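Local coordinates for protein aminopentol aminotransferase (Sphingopyxis macrogoltabida, PDB 6HBS) that catalyses the pyridoxal 5'-phosphate-dependent deamination of the fumonisin product aminopentol to its 2-keto form, passing the amino group preferably to pyruvate, at residues 20-25 / 36-41; 45-50 / 67-72; 211-216 / 245-250; 359-364 / 401-406. All coordinates share one frame; numbering follows the deposited sequence.

Contact 1 (20-25 / 36-41); sequences GGMYGH and PQFFRR
Met22 lies across the terminal amide of Gln37, the two side chains meeting at a slant and each following a bent course. Met22 CB comes to 3.4 Å from Gln37 OE1, Met22 CG packs 3.7 Å from Gln37 CD, and the methyl Met22 CE ends 3.8 Å from Gln37 NE2, so successive carbons of Met22 meet the oxygen, the carbon and the nitrogen of the amide. Beside this pair the ring of Phe38 presents its far end: Phe38 CZ approaches Met22 CG at 4.2 Å, and the carbonyl Gly21 O sits at the ring edge, near its plane, 3.8 Å from Phe38 CZ. Gln37 CG sits over one face of the Phe38 ring, 3.6 Å above its plane and displaced toward the rim. The contact thus sets the loop after helix 5-17 against the entry to strand 39-43, an edge strand, within its own chain, of the small sheet near the N terminus of this class-III aminotransferase. Gln37 reaches into the loop because chi1 of -178° turns CG away from its own N, and there its amide is fixed at both ends: NE2 donates to Glu26 O and OE1 accepts from Thr28 N. Farther out, Gln7 OE1 of helix 5-17 takes the backbone N-H groups of both Gln37 and Phe38. Phe290 of the second subunit packs on Met22, and Tyr23 OH bonds to Phe114 O of that subunit.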
loop_
_atom_site.group_PDB
_atom_site.type_symbol
_atom_site.label_atom_id
_atom_site.label_comp_id
_atom_site.label_asym_id
_atom_site.label_seq_id
_atom_site.Cartn_x
_atom_site.Cartn_y
_atom_site.Cartn_z
ATOM N N GLY A 20 -15.123 -14.172 -6.394
ATOM C CA GLY A 20 -14.498 -15.466 -6.491
ATOM C C GLY A 20 -14.126 -16.062 -5.143
ATOM O O GLY A 20 -13.450 -17.050 -5.122
ATOM N N GLY A 21 -14.561 -15.457 -4.024
ATOM C CA GLY A 21 -14.229 -15.924 -2.646
ATOM C C GLY A 21 -12.884 -15.441 -2.120
ATOM O O GLY A 21 -12.624 -15.490 -0.916
ATOM N N MET A 22 -12.000 -15.023 -3.029
ATOM C CA MET A 22 -10.633 -14.548 -2.720
ATOM C C MET A 22 -9.946 -14.244 -4.055
ATOM O O MET A 22 -10.462 -14.586 -5.091
ATOM C CB MET A 22 -9.806 -15.576 -1.921
ATOM C CG MET A 22 -9.479 -15.109 -0.501
ATOM S SD MET A 22 -8.351 -13.669 -0.447
ATOM C CE MET A 22 -6.812 -14.510 -0.820
ATOM N N TYR A 23 -8.769 -13.627 -3.989
ATOM C CA TYR A 23 -8.115 -13.008 -5.157
ATOM C C TYR A 23 -6.634 -12.873 -4.811
ATOM O O TYR A 23 -6.251 -13.001 -3.650
ATOM C CB TYR A 23 -8.744 -11.644 -5.497
ATOM C CG TYR A 23 -8.733 -10.673 -4.342
ATOM C CD1 TYR A 23 -7.646 -9.860 -4.082
ATOM C CD2 TYR A 23 -9.797 -10.608 -3.462
ATOM C CE1 TYR A 23 -7.627 -8.990 -3.004
ATOM C CE2 TYR A 23 -9.799 -9.753 -2.375
ATOM C CZ TYR A 23 -8.702 -8.955 -2.132
ATOM O OH TYR A 23 -8.690 -8.161 -1.023
ATOM N N GLY A 24 -5.825 -12.564 -5.828
ATOM C CA GLY A 24 -4.447 -12.268 -5.674
ATOM C C GLY A 24 -3.644 -13.508 -5.324
ATOM O O GLY A 24 -4.101 -14.642 -5.509
ATOM N N HIS A 25 -2.414 -13.274 -4.859
ATOM C CA HIS A 25 -1.377 -14.292 -4.782
ATOM C C HIS A 25 -1.700 -15.374 -3.729
ATOM O O HIS A 25 -1.219 -16.487 -3.872
ATOM C CB HIS A 25 0.007 -13.656 -4.559
ATOM C CG HIS A 25 0.239 -13.025 -3.212
ATOM N ND1 HIS A 25 -0.070 -11.678 -2.928
ATOM C CD2 HIS A 25 0.831 -13.520 -2.092
ATOM C CE1 HIS A 25 0.274 -11.417 -1.674
ATOM N NE2 HIS A 25 0.832 -12.531 -1.130
ATOM N N PRO A 36 -6.220 -25.129 2.683
ATOM C CA PRO A 36 -7.087 -24.141 3.331
ATOM C C PRO A 36 -6.845 -22.708 2.810
ATOM O O PRO A 36 -5.701 -22.310 2.569
ATOM C CB PRO A 36 -6.687 -24.242 4.807
ATOM C CG PRO A 36 -5.246 -24.681 4.771
ATOM C CD PRO A 36 -5.162 -25.613 3.579
ATOM N N GLN A 37 -7.943 -21.970 2.633
ATOM C CA GLN A 37 -7.916 -20.550 2.211
ATOM C C GLN A 37 -7.774 -19.610 3.421
ATOM O O GLN A 37 -6.982 -18.663 3.370
ATOM C CB GLN A 37 -9.175 -20.198 1.424
ATOM C CG GLN A 37 -9.156 -18.750 0.926
ATOM C CD GLN A 37 -8.046 -18.442 -0.043
ATOM O OE1 GLN A 37 -8.250 -18.504 -1.263
ATOM N NE2 GLN A 37 -6.872 -18.091 0.471
ATOM N N PHE A 38 -8.518 -19.882 4.506
ATOM C CA PHE A 38 -8.668 -19.007 5.644
ATOM C C PHE A 38 -8.012 -19.590 6.899
ATOM O O PHE A 38 -8.220 -20.746 7.197
ATOM C CB PHE A 38 -10.157 -18.755 5.881
ATOM C CG PHE A 38 -10.785 -17.965 4.771
ATOM C CD1 PHE A 38 -10.477 -16.621 4.628
ATOM C CD2 PHE A 38 -11.594 -18.578 3.834
ATOM C CE1 PHE A 38 -11.026 -15.883 3.600
ATOM C CE2 PHE A 38 -12.135 -17.848 2.793
ATOM C CZ PHE A 38 -11.857 -16.496 2.686
ATOM N N PHE A 39 -7.299 -18.751 7.649
ATOM C CA PHE A 39 -6.537 -19.144 8.838
ATOM C C PHE A 39 -7.062 -18.455 10.104
ATOM O O PHE A 39 -7.857 -17.504 10.029
ATOM C CB PHE A 39 -5.058 -18.861 8.619
ATOM C CG PHE A 39 -4.503 -19.671 7.487
ATOM C CD1 PHE A 39 -4.688 -19.270 6.168
ATOM C CD2 PHE A 39 -3.850 -20.873 7.735
ATOM C CE1 PHE A 39 -4.204 -20.053 5.129
ATOM C CE2 PHE A 39 -3.377 -21.655 6.692
ATOM C CZ PHE A 39 -3.541 -21.238 5.395
ATOM N N ARG A 40 -6.664 -18.978 11.271
ATOM C CA ARG A 40 -7.134 -18.433 12.551
ATOM C C ARG A 40 -5.988 -17.772 13.315
ATOM O O ARG A 40 -6.172 -16.735 13.981
ATOM C CB ARG A 40 -7.867 -19.494 13.380
ATOM C CG ARG A 40 -8.786 -18.870 14.428
ATOM C CD ARG A 40 -9.481 -19.861 15.343
ATOM N NE ARG A 40 -8.548 -20.345 16.354
ATOM C CZ ARG A 40 -8.253 -19.715 17.489
ATOM N NH1 ARG A 40 -8.828 -18.554 17.769
ATOM N NH2 ARG A 40 -7.395 -20.253 18.338
ATOM N N ARG A 41 -4.811 -18.378 13.314
ATOM C CA ARG A 41 -3.740 -17.846 14.139
ATOM C C ARG A 41 -2.395 -18.362 13.630
ATOM O O ARG A 41 -2.335 -19.260 12.796
ATOM C CB ARG A 41 -3.937 -18.174 15.630
ATOM C CG ARG A 41 -4.010 -19.662 15.947
ATOM C CD ARG A 41 -4.036 -19.929 17.432
ATOM N NE ARG A 41 -4.307 -21.348 17.631
ATOM C CZ ARG A 41 -3.522 -22.204 18.289
ATOM N NH1 ARG A 41 -2.347 -21.811 18.750
ATOM N NH2 ARG A 41 -3.946 -23.438 18.526
#

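Contact 2 (45-50 / 67-72)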
loop_
_atom_site.group_PDB
_atom_site.type_symbol
_atom_site.label_atom_id
_atom_site.label_comp_id
_atom_site.label_asym_id
_atom_site.label_seq_id
_atom_site.Cartn_x
_atom_site.Cartn_y
_atom_site.Cartn_z
ATOM N N ALA A 45 6.955 -20.716 13.519
ATOM C CA ALA A 45 6.988 -21.196 12.147
ATOM C C ALA A 45 5.697 -21.945 11.805
ATOM O O ALA A 45 5.670 -22.692 10.848
ATOM C CB ALA A 45 8.194 -22.086 11.932
ATOM N N ARG A 46 4.626 -21.714 12.568
ATOM C CA ARG A 46 3.402 -22.426 12.383
ATOM C C ARG A 46 2.234 -21.478 12.085
ATOM O O ARG A 46 2.144 -20.396 12.640
ATOM C CB ARG A 46 3.075 -23.248 13.642
ATOM C CG ARG A 46 3.867 -24.544 13.743
ATOM C CD ARG A 46 3.590 -25.331 15.025
ATOM N NE ARG A 46 4.198 -26.667 14.981
ATOM C CZ ARG A 46 5.514 -26.891 14.962
ATOM N NH1 ARG A 46 6.365 -25.884 15.064
ATOM N NH2 ARG A 46 5.968 -28.123 14.792
ATOM N N ILE A 47 1.284 -21.985 11.307
ATOM C CA ILE A 47 -0.032 -21.387 11.099
ATOM C C ILE A 47 -1.075 -22.439 11.447
ATOM O O ILE A 47 -0.802 -23.633 11.317
ATOM C CB ILE A 47 -0.225 -20.910 9.647
ATOM C CG1 ILE A 47 -0.097 -22.065 8.647
ATOM C CG2 ILE A 47 0.722 -19.781 9.344
ATOM C CD1 ILE A 47 0.021 -21.630 7.179
ATOM N N TRP A 48 -2.271 -21.979 11.828
ATOM C CA TRP A 48 -3.438 -22.817 12.072
ATOM C C TRP A 48 -4.579 -22.340 11.175
ATOM O O TRP A 48 -4.855 -21.124 11.134
ATOM C CB TRP A 48 -3.871 -22.723 13.536
ATOM C CG TRP A 48 -2.992 -23.412 14.540
ATOM C CD1 TRP A 48 -3.276 -24.597 15.149
ATOM C CD2 TRP A 48 -1.750 -22.961 15.108
ATOM N NE1 TRP A 48 -2.295 -24.928 16.032
ATOM C CE2 TRP A 48 -1.342 -23.950 16.031
ATOM C CE3 TRP A 48 -0.921 -21.860 14.916
ATOM C CZ2 TRP A 48 -0.147 -23.874 16.732
ATOM C CZ3 TRP A 48 0.259 -21.769 15.619
ATOM C CH2 TRP A 48 0.640 -22.765 16.528
ATOM N N ASP A 49 -5.221 -23.273 10.478
ATOM C CA ASP A 49 -6.332 -22.969 9.606
ATOM C C ASP A 49 -7.573 -22.710 10.466
ATOM O O ASP A 49 -7.496 -22.790 11.728
ATOM C CB ASP A 49 -6.521 -24.055 8.548
ATOM C CG ASP A 49 -6.919 -25.438 9.052
ATOM O OD1 ASP A 49 -7.443 -25.559 10.200
ATOM O OD2 ASP A 49 -6.715 -26.369 8.276
ATOM N N ALA A 50 -8.694 -22.359 9.804
ATOM C CA ALA A 50 -9.948 -22.001 10.511
ATOM C C ALA A 50 -10.422 -23.161 11.413
ATOM O O ALA A 50 -11.124 -22.915 12.368
ATOM C CB ALA A 50 -11.022 -21.654 9.522
ATOM N N LEU A 67 11.375 -13.831 11.026
ATOM C CA LEU A 67 11.964 -14.113 12.355
ATOM C C LEU A 67 11.006 -14.904 13.244
ATOM O O LEU A 67 11.347 -15.212 14.406
ATOM C CB LEU A 67 12.330 -12.775 13.004
ATOM C CG LEU A 67 13.421 -11.990 12.284
ATOM C CD1 LEU A 67 13.688 -10.651 12.957
ATOM C CD2 LEU A 67 14.707 -12.803 12.200
ATOM N N GLY A 68 9.824 -15.245 12.715
ATOM C CA GLY A 68 8.790 -15.916 13.482
ATOM C C GLY A 68 7.573 -15.058 13.743
ATOM O O GLY A 68 7.670 -13.851 14.069
ATOM N N TYR A 69 6.411 -15.674 13.578
ATOM C CA TYR A 69 5.179 -14.981 13.836
ATOM C C TYR A 69 5.086 -14.582 15.307
ATOM O O TYR A 69 5.268 -15.433 16.193
ATOM C CB TYR A 69 3.994 -15.868 13.492
ATOM C CG TYR A 69 3.793 -16.209 12.037
ATOM C CD1 TYR A 69 3.360 -15.266 11.115
ATOM C CD2 TYR A 69 3.966 -17.511 11.589
ATOM C CE1 TYR A 69 3.074 -15.619 9.802
ATOM C CE2 TYR A 69 3.690 -17.874 10.286
ATOM C CZ TYR A 69 3.232 -16.924 9.381
ATOM O OH TYR A 69 2.955 -17.302 8.092
ATOM N N ARG A 70 4.773 -13.295 15.540
ATOM C CA ARG A 70 4.579 -12.707 16.876
ATOM C C ARG A 70 5.884 -12.772 17.657
ATOM O O ARG A 70 5.871 -13.009 18.865
ATOM C CB ARG A 70 3.447 -13.379 17.664
ATOM C CG ARG A 70 2.064 -13.189 17.059
ATOM C CD ARG A 70 0.993 -13.940 17.824
ATOM N NE ARG A 70 0.981 -13.483 19.211
ATOM C CZ ARG A 70 0.823 -14.251 20.287
ATOM N NH1 ARG A 70 0.595 -15.546 20.171
ATOM N NH2 ARG A 70 0.857 -13.702 21.487
ATOM N N GLN A 71 6.994 -12.534 16.959
ATOM C CA GLN A 71 8.284 -12.530 17.580
ATOM C C GLN A 71 8.300 -11.456 18.686
ATOM O O GLN A 71 7.947 -10.306 18.461
ATOM C CB GLN A 71 9.369 -12.273 16.547
ATOM C CG GLN A 71 10.753 -12.781 16.962
ATOM C CD GLN A 71 11.555 -11.757 17.727
ATOM O OE1 GLN A 71 11.113 -10.626 17.966
ATOM N NE2 GLN A 71 12.752 -12.153 18.143
ATOM N N SER A 72 8.717 -11.841 19.896
ATOM C CA SER A 72 8.328 -11.095 21.067
ATOM C C SER A 72 9.042 -9.735 21.142
ATOM O O SER A 72 8.429 -8.752 21.588
ATOM C CB SER A 72 8.574 -11.953 22.306
ATOM O OG SER A 72 9.966 -11.982 22.537
#
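Tyr69 sets its ring beside Arg46 O and Ile47 CG2 at the start of strand 46-49. Its CB points at the strand, and chi1 of -67° sets CG anti to the carbonyl carbon, which swings the ring alongside the carbonyl of Arg46 and the side chain of Ile47. Along one side of the ring, Tyr69 CD2 is the first atom to touch, 3.6 Å from Arg46 O. Next comes Tyr69 CE2, which shares that carbonyl at 3.8 Å from Arg46 O and also meets the methyl Ile47 CG2 at 3.7 Å. The same methyl lies 3.8 Å from Tyr69 CZ and reaches the hydroxyl, with Ile47 CG2 to Tyr69 OH at 3.6 Å. Both the methyl and the carbonyl approach the ring obliquely. At the tip, Tyr69 OH hydrogen-bonds to Asp57 OD2 on strand 54-57 and makes a weak hydrogen bond to Thr89 OG1 of the second subunit, so the buried hydroxyl has polar partners while the ring itself meets a methyl and a carbonyl. Tyr69 occupies the second position of a type II turn running from Gly68 to Gln71, and the chain then enters helix 72-82 with Gln71 as its N-cap. The contact therefore ties the turn leading into helix 72-82 to strand 46-49, which lies between strands 39-43 and 54-57 in the small sheet, with Ala42 and Ala61 also against Tyr69.

Contact 3 (211-216 / 245-250); sequences EFARTA and THLGIE
Ala213 of helix 210-223 faces two branched side chains, Leu247, which ends a short 3-10 segment, and Ile249, which follows in the loop. In this apolar packing Ala213 CB meets the methyl Leu247 CD1 at 3.8 Å and the branch atom Ile249 CG1 at 4.1 Å. The other branch of Ile249 turns to the helix backbone, its CG2 3.9 Å from Ala213 O. Beyond CG1, the tip Ile249 CD1 touches the aliphatic part of Arg214, 3.8 Å from Arg214 CG, the two side chains crossing at about a right angle. The polar link is a single water: it accepts from Arg214 NE at 2.9 Å and donates to Leu247 O at 2.8 Å, bridging the two segments where no direct hydrogen bond spans them. The extended chain of Arg214, chi2 163° and chi3 178°, carries NE out to that water. Within the helix, Glu211 OE2 lies in plane at the guanidinium edge of Arg214, forming a long salt bridge to NH1. Trp244 packs on Ala213 and Ile249, and Leu227 of strand 226-230 also backs Ile249, so the segment 245-250, leading to strand 253-256, is packed against helix 210-223 at the flank of the large seven-stranded sheet.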
loop_
_atom_site.group_PDB
_atom_site.type_symbol
_atom_site.label_atom_id
_atom_site.label_comp_id
_atom_site.label_asym_id
_atom_site.label_seq_id
_atom_site.Cartn_x
_atom_site.Cartn_y
_atom_site.Cartn_z
ATOM N N GLU A 211 28.395 -12.907 -15.001
ATOM C CA GLU A 211 28.610 -12.173 -16.229
ATOM C C GLU A 211 27.354 -11.346 -16.512
ATOM O O GLU A 211 27.458 -10.240 -17.035
ATOM C CB GLU A 211 29.009 -13.077 -17.402
ATOM C CG GLU A 211 30.258 -12.573 -18.118
ATOM C CD GLU A 211 31.394 -12.143 -17.188
ATOM O OE1 GLU A 211 31.725 -10.937 -17.172
ATOM O OE2 GLU A 211 31.924 -12.998 -16.445
ATOM N N PHE A 212 26.185 -11.884 -16.147
ATOM C CA PHE A 212 24.918 -11.180 -16.375
ATOM C C PHE A 212 24.906 -9.890 -15.535
ATOM O O PHE A 212 24.612 -8.825 -16.031
ATOM C CB PHE A 212 23.734 -12.119 -16.133
ATOM C CG PHE A 212 22.426 -11.390 -15.978
ATOM C CD1 PHE A 212 21.835 -10.762 -17.062
ATOM C CD2 PHE A 212 21.809 -11.295 -14.737
ATOM C CE1 PHE A 212 20.631 -10.084 -16.923
ATOM C CE2 PHE A 212 20.605 -10.616 -14.599
ATOM C CZ PHE A 212 20.025 -9.996 -15.682
ATOM N N ALA A 213 25.259 -10.013 -14.253
ATOM C CA ALA A 213 25.210 -8.907 -13.286
ATOM C C ALA A 213 26.227 -7.819 -13.656
ATOM O O ALA A 213 25.904 -6.646 -13.607
ATOM C CB ALA A 213 25.410 -9.442 -11.876
ATOM N N ARG A 214 27.446 -8.222 -14.052
ATOM C CA ARG A 214 28.456 -7.282 -14.492
ATOM C C ARG A 214 27.983 -6.534 -15.738
ATOM O O ARG A 214 28.115 -5.344 -15.834
ATOM C CB ARG A 214 29.778 -7.991 -14.776
ATOM C CG ARG A 214 30.534 -8.350 -13.514
ATOM C CD ARG A 214 31.609 -9.381 -13.780
ATOM N NE ARG A 214 32.316 -9.634 -12.533
ATOM C CZ ARG A 214 33.278 -10.544 -12.370
ATOM N NH1 ARG A 214 33.464 -11.502 -13.269
ATOM N NH2 ARG A 214 34.056 -10.483 -11.300
ATOM N N THR A 215 27.419 -7.247 -16.705
ATOM C CA THR A 215 26.947 -6.587 -17.881
ATOM C C THR A 215 25.835 -5.570 -17.529
ATOM O O THR A 215 25.794 -4.487 -18.080
ATOM C CB THR A 215 26.456 -7.592 -18.915
ATOM O OG1 THR A 215 27.546 -8.467 -19.198
ATOM C CG2 THR A 215 25.944 -6.901 -20.163
ATOM N N ALA A 216 24.936 -5.913 -16.602
ATOM C CA ALA A 216 23.910 -4.957 -16.209
ATOM C C ALA A 216 24.586 -3.686 -15.691
ATOM O O ALA A 216 24.214 -2.557 -16.074
ATOM C CB ALA A 216 22.976 -5.588 -15.185
ATOM N N THR A 245 25.336 -8.195 -3.144
ATOM C CA THR A 245 26.575 -7.843 -2.454
ATOM C C THR A 245 27.680 -8.868 -2.731
ATOM O O THR A 245 28.790 -8.467 -3.023
ATOM C CB THR A 245 26.414 -7.784 -0.930
ATOM O OG1 THR A 245 25.322 -6.912 -0.619
ATOM C CG2 THR A 245 27.671 -7.263 -0.273
ATOM N N HIS A 246 27.362 -10.164 -2.641
ATOM C CA HIS A 246 28.337 -11.265 -2.832
ATOM C C HIS A 246 28.829 -11.391 -4.292
ATOM O O HIS A 246 29.795 -12.089 -4.530
ATOM C CB HIS A 246 27.772 -12.592 -2.292
ATOM C CG HIS A 246 27.728 -12.691 -0.791
ATOM N ND1 HIS A 246 26.558 -12.998 -0.086
ATOM C CD2 HIS A 246 28.698 -12.559 0.147
ATOM C CE1 HIS A 246 26.817 -13.039 1.206
ATOM N NE2 HIS A 246 28.122 -12.774 1.375
ATOM N N LEU A 247 28.198 -10.711 -5.256
ATOM C CA LEU A 247 28.693 -10.602 -6.652
ATOM C C LEU A 247 29.592 -9.374 -6.839
ATOM O O LEU A 247 30.089 -9.164 -7.935
ATOM C CB LEU A 247 27.511 -10.526 -7.631
ATOM C CG LEU A 247 26.587 -11.744 -7.669
ATOM C CD1 LEU A 247 25.596 -11.634 -8.813
ATOM C CD2 LEU A 247 27.378 -13.041 -7.795
ATOM N N GLY A 248 29.745 -8.525 -5.817
ATOM C CA GLY A 248 30.506 -7.270 -5.953
ATOM C C GLY A 248 29.838 -6.266 -6.891
ATOM O O GLY A 248 30.492 -5.384 -7.414
ATOM N N ILE A 249 28.514 -6.361 -7.070
ATOM C CA ILE A 249 27.795 -5.450 -7.958
ATOM C C ILE A 249 26.793 -4.652 -7.121
ATOM O O ILE A 249 25.873 -5.253 -6.568
ATOM C CB ILE A 249 27.087 -6.211 -9.095
ATOM C CG1 ILE A 249 28.074 -7.011 -9.945
ATOM C CG2 ILE A 249 26.266 -5.246 -9.943
ATOM C CD1 ILE A 249 28.995 -6.149 -10.770
ATOM N N GLU A 250 26.975 -3.324 -7.085
ATOM C CA GLU A 250 26.083 -2.406 -6.371
ATOM C C GLU A 250 25.131 -1.730 -7.346
ATOM O O GLU A 250 25.535 -1.103 -8.323
ATOM C CB GLU A 250 26.867 -1.356 -5.589
ATOM C CG GLU A 250 27.663 -1.941 -4.447
ATOM C CD GLU A 250 28.408 -0.926 -3.597
ATOM O OE1 GLU A 250 29.210 -1.349 -2.746
ATOM O OE2 GLU A 250 28.167 0.281 -3.764
HETATM O O HOH W 1 31.863 -8.381 -9.976
#

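Contact 4 (359-364 / 401-406); sequences YAWAAA and SAVLRD
Val403 CG2 lies off the edge of the Trp361 indole, near its plane, its close contacts being with the backbone and CB of that residue; Phe349 meets this indole edge-to-face, and the ring of Phe400 meets it with the planes at about 45°. Within 401-406 the guanidinium of Arg405 has Ala402 CA over one face, 3.3 Å above the plane and offset toward the rim, while Asp406, just past the helix end, forms a salt bridge with it, Arg405 NH2 to Asp406 OD2 at 3.1 Å, the hydrogen bonds in it being weak. Across the contact itself Val403 does most of the touching, by one branch. Its CG2 lodges against the backbone turn at Trp361, 3.5 Å from Trp361 N, and lies 3.8 Å from Trp361 CB; Ala360 CB is a looser neighbour of Val403 CG2 at 4.1 Å. Trp361 has CG anti to its backbone N (chi1 -178°), and its indole extends toward Leu325 of helix 310-332. One turn along, Ala364 CB is 4.2 Å from Ala402 CB. Ala360, Ala364 and Ala402 are the small residues at the interface, where the axes approach to 9.1 Å at an angle of 133° between their N-to-C directions. This is helix-helix packing in the C-terminal part of a fold-type I (class-III) aminotransferase, joining helix 356-367 to the end of helix 386-405, away from the cofactor site.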
loop_
_atom_site.group_PDB
_atom_site.type_symbol
_atom_site.label_atom_id
_atom_site.label_comp_id
_atom_site.label_asym_id
_atom_site.label_seq_id
_atom_site.Cartn_x
_atom_site.Cartn_y
_atom_site.Cartn_z
ATOM N N TYR A 359 1.645 -31.514 -7.226
ATOM C CA TYR A 359 0.382 -31.138 -6.623
ATOM C C TYR A 359 -0.001 -32.198 -5.599
ATOM O O TYR A 359 -0.347 -31.896 -4.417
ATOM C CB TYR A 359 -0.683 -30.906 -7.702
ATOM C CG TYR A 359 -0.753 -29.485 -8.196
ATOM C CD1 TYR A 359 0.391 -28.772 -8.532
ATOM C CD2 TYR A 359 -1.964 -28.815 -8.266
ATOM C CE1 TYR A 359 0.318 -27.459 -8.991
ATOM C CE2 TYR A 359 -2.047 -27.490 -8.685
ATOM C CZ TYR A 359 -0.908 -26.815 -9.067
ATOM O OH TYR A 359 -0.986 -25.509 -9.454
ATOM N N ALA A 360 0.107 -33.460 -6.023
ATOM C CA ALA A 360 -0.342 -34.568 -5.172
ATOM C C ALA A 360 0.551 -34.660 -3.919
ATOM O O ALA A 360 0.059 -34.859 -2.799
ATOM C CB ALA A 360 -0.350 -35.856 -5.974
ATOM N N TRP A 361 1.854 -34.457 -4.099
ATOM C CA TRP A 361 2.835 -34.533 -3.025
ATOM C C TRP A 361 2.604 -33.396 -2.021
ATOM O O TRP A 361 2.613 -33.626 -0.845
ATOM C CB TRP A 361 4.249 -34.464 -3.607
ATOM C CG TRP A 361 5.335 -34.573 -2.589
ATOM C CD1 TRP A 361 5.749 -35.711 -1.945
ATOM C CD2 TRP A 361 6.162 -33.502 -2.103
ATOM N NE1 TRP A 361 6.767 -35.412 -1.079
ATOM C CE2 TRP A 361 7.037 -34.062 -1.146
ATOM C CE3 TRP A 361 6.224 -32.124 -2.351
ATOM C CZ2 TRP A 361 7.992 -33.293 -0.479
ATOM C CZ3 TRP A 361 7.176 -31.369 -1.713
ATOM C CH2 TRP A 361 8.023 -31.944 -0.758
ATOM N N ALA A 362 2.399 -32.173 -2.533
ATOM C CA ALA A 362 2.171 -31.018 -1.677
ATOM C C ALA A 362 0.901 -31.251 -0.855
ATOM O O ALA A 362 0.878 -30.977 0.329
ATOM C CB ALA A 362 2.101 -29.733 -2.511
ATOM N N ALA A 363 -0.148 -31.797 -1.485
ATOM C CA ALA A 363 -1.412 -31.981 -0.777
ATOM C C ALA A 363 -1.236 -33.034 0.321
ATOM O O ALA A 363 -1.813 -32.903 1.392
ATOM C CB ALA A 363 -2.526 -32.378 -1.716
ATOM N N ALA A 364 -0.465 -34.089 0.019
ATOM C CA ALA A 364 -0.224 -35.188 0.968
ATOM C C ALA A 364 0.573 -34.653 2.163
ATOM O O ALA A 364 0.374 -35.075 3.276
ATOM C CB ALA A 364 0.490 -36.330 0.277
ATOM N N SER A 401 5.375 -41.665 -0.162
ATOM C CA SER A 401 4.697 -42.991 -0.169
ATOM C C SER A 401 3.305 -42.848 -0.771
ATOM O O SER A 401 2.917 -43.672 -1.593
ATOM C CB SER A 401 4.587 -43.624 1.205
ATOM O OG SER A 401 5.865 -43.787 1.781
ATOM N N ALA A 402 2.569 -41.808 -0.346
ATOM C CA ALA A 402 1.189 -41.625 -0.786
ATOM C C ALA A 402 1.140 -41.365 -2.303
ATOM O O ALA A 402 0.216 -41.811 -3.005
ATOM C CB ALA A 402 0.524 -40.522 0.015
ATOM N N VAL A 403 2.145 -40.656 -2.818
ATOM C CA VAL A 403 2.216 -40.351 -4.248
ATOM C C VAL A 403 2.481 -41.642 -5.040
ATOM O O VAL A 403 1.873 -41.859 -6.091
ATOM C CB VAL A 403 3.272 -39.259 -4.511
ATOM C CG1 VAL A 403 3.815 -39.280 -5.926
ATOM C CG2 VAL A 403 2.706 -37.888 -4.170
ATOM N N LEU A 404 3.380 -42.488 -4.535
ATOM C CA LEU A 404 3.694 -43.768 -5.186
ATOM C C LEU A 404 2.477 -44.706 -5.157
ATOM O O LEU A 404 2.120 -45.292 -6.162
ATOM C CB LEU A 404 4.903 -44.402 -4.501
ATOM C CG LEU A 404 6.225 -43.690 -4.779
ATOM C CD1 LEU A 404 7.362 -44.302 -3.969
ATOM C CD2 LEU A 404 6.550 -43.692 -6.269
ATOM N N ARG A 405 1.813 -44.795 -4.010
ATOM C CA ARG A 405 0.622 -45.608 -3.844
ATOM C C ARG A 405 -0.477 -45.214 -4.855
ATOM O O ARG A 405 -1.159 -46.081 -5.405
ATOM C CB ARG A 405 0.171 -45.463 -2.390
ATOM C CG ARG A 405 -1.045 -46.287 -2.005
ATOM C CD ARG A 405 -1.517 -45.895 -0.614
ATOM N NE ARG A 405 -2.182 -44.590 -0.602
ATOM C CZ ARG A 405 -1.848 -43.563 0.189
ATOM N NH1 ARG A 405 -0.971 -43.732 1.170
ATOM N NH2 ARG A 405 -2.393 -42.371 -0.010
ATOM N N ASP A 406 -0.646 -43.912 -5.126
ATOM C CA ASP A 406 -1.762 -43.407 -5.946
ATOM C C ASP A 406 -1.338 -43.097 -7.392
ATOM O O ASP A 406 -2.124 -42.561 -8.181
ATOM C CB ASP A 406 -2.346 -42.156 -5.287
ATOM C CG ASP A 406 -2.753 -42.385 -3.843
ATOM O OD1 ASP A 406 -3.285 -43.486 -3.547
ATOM O OD2 ASP A 406 -2.525 -41.469 -3.025
#

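How the contacts relate
From the N terminus, contact 1 closes the short loop after helix 5-17 onto the start of strand 39-43. Contact 2 follows in series, folding the turn before helix 72-82 back onto strand 46-49. These two touch, because strands 39-43 and 46-49 are neighbours in the small sheet: Arg40 and Arg41 both face Trp48 in a classic beta bulge, and both contacts reach the second subunit. Contact 3 opens much later, on the opposite side of the chain's centre, tying helix 210-223 to a loop beside the large sheet. Contact 4 closes last, joining two C-terminal helices about 8 Å from contact 1 at nearest atoms. None nests within or crosses another.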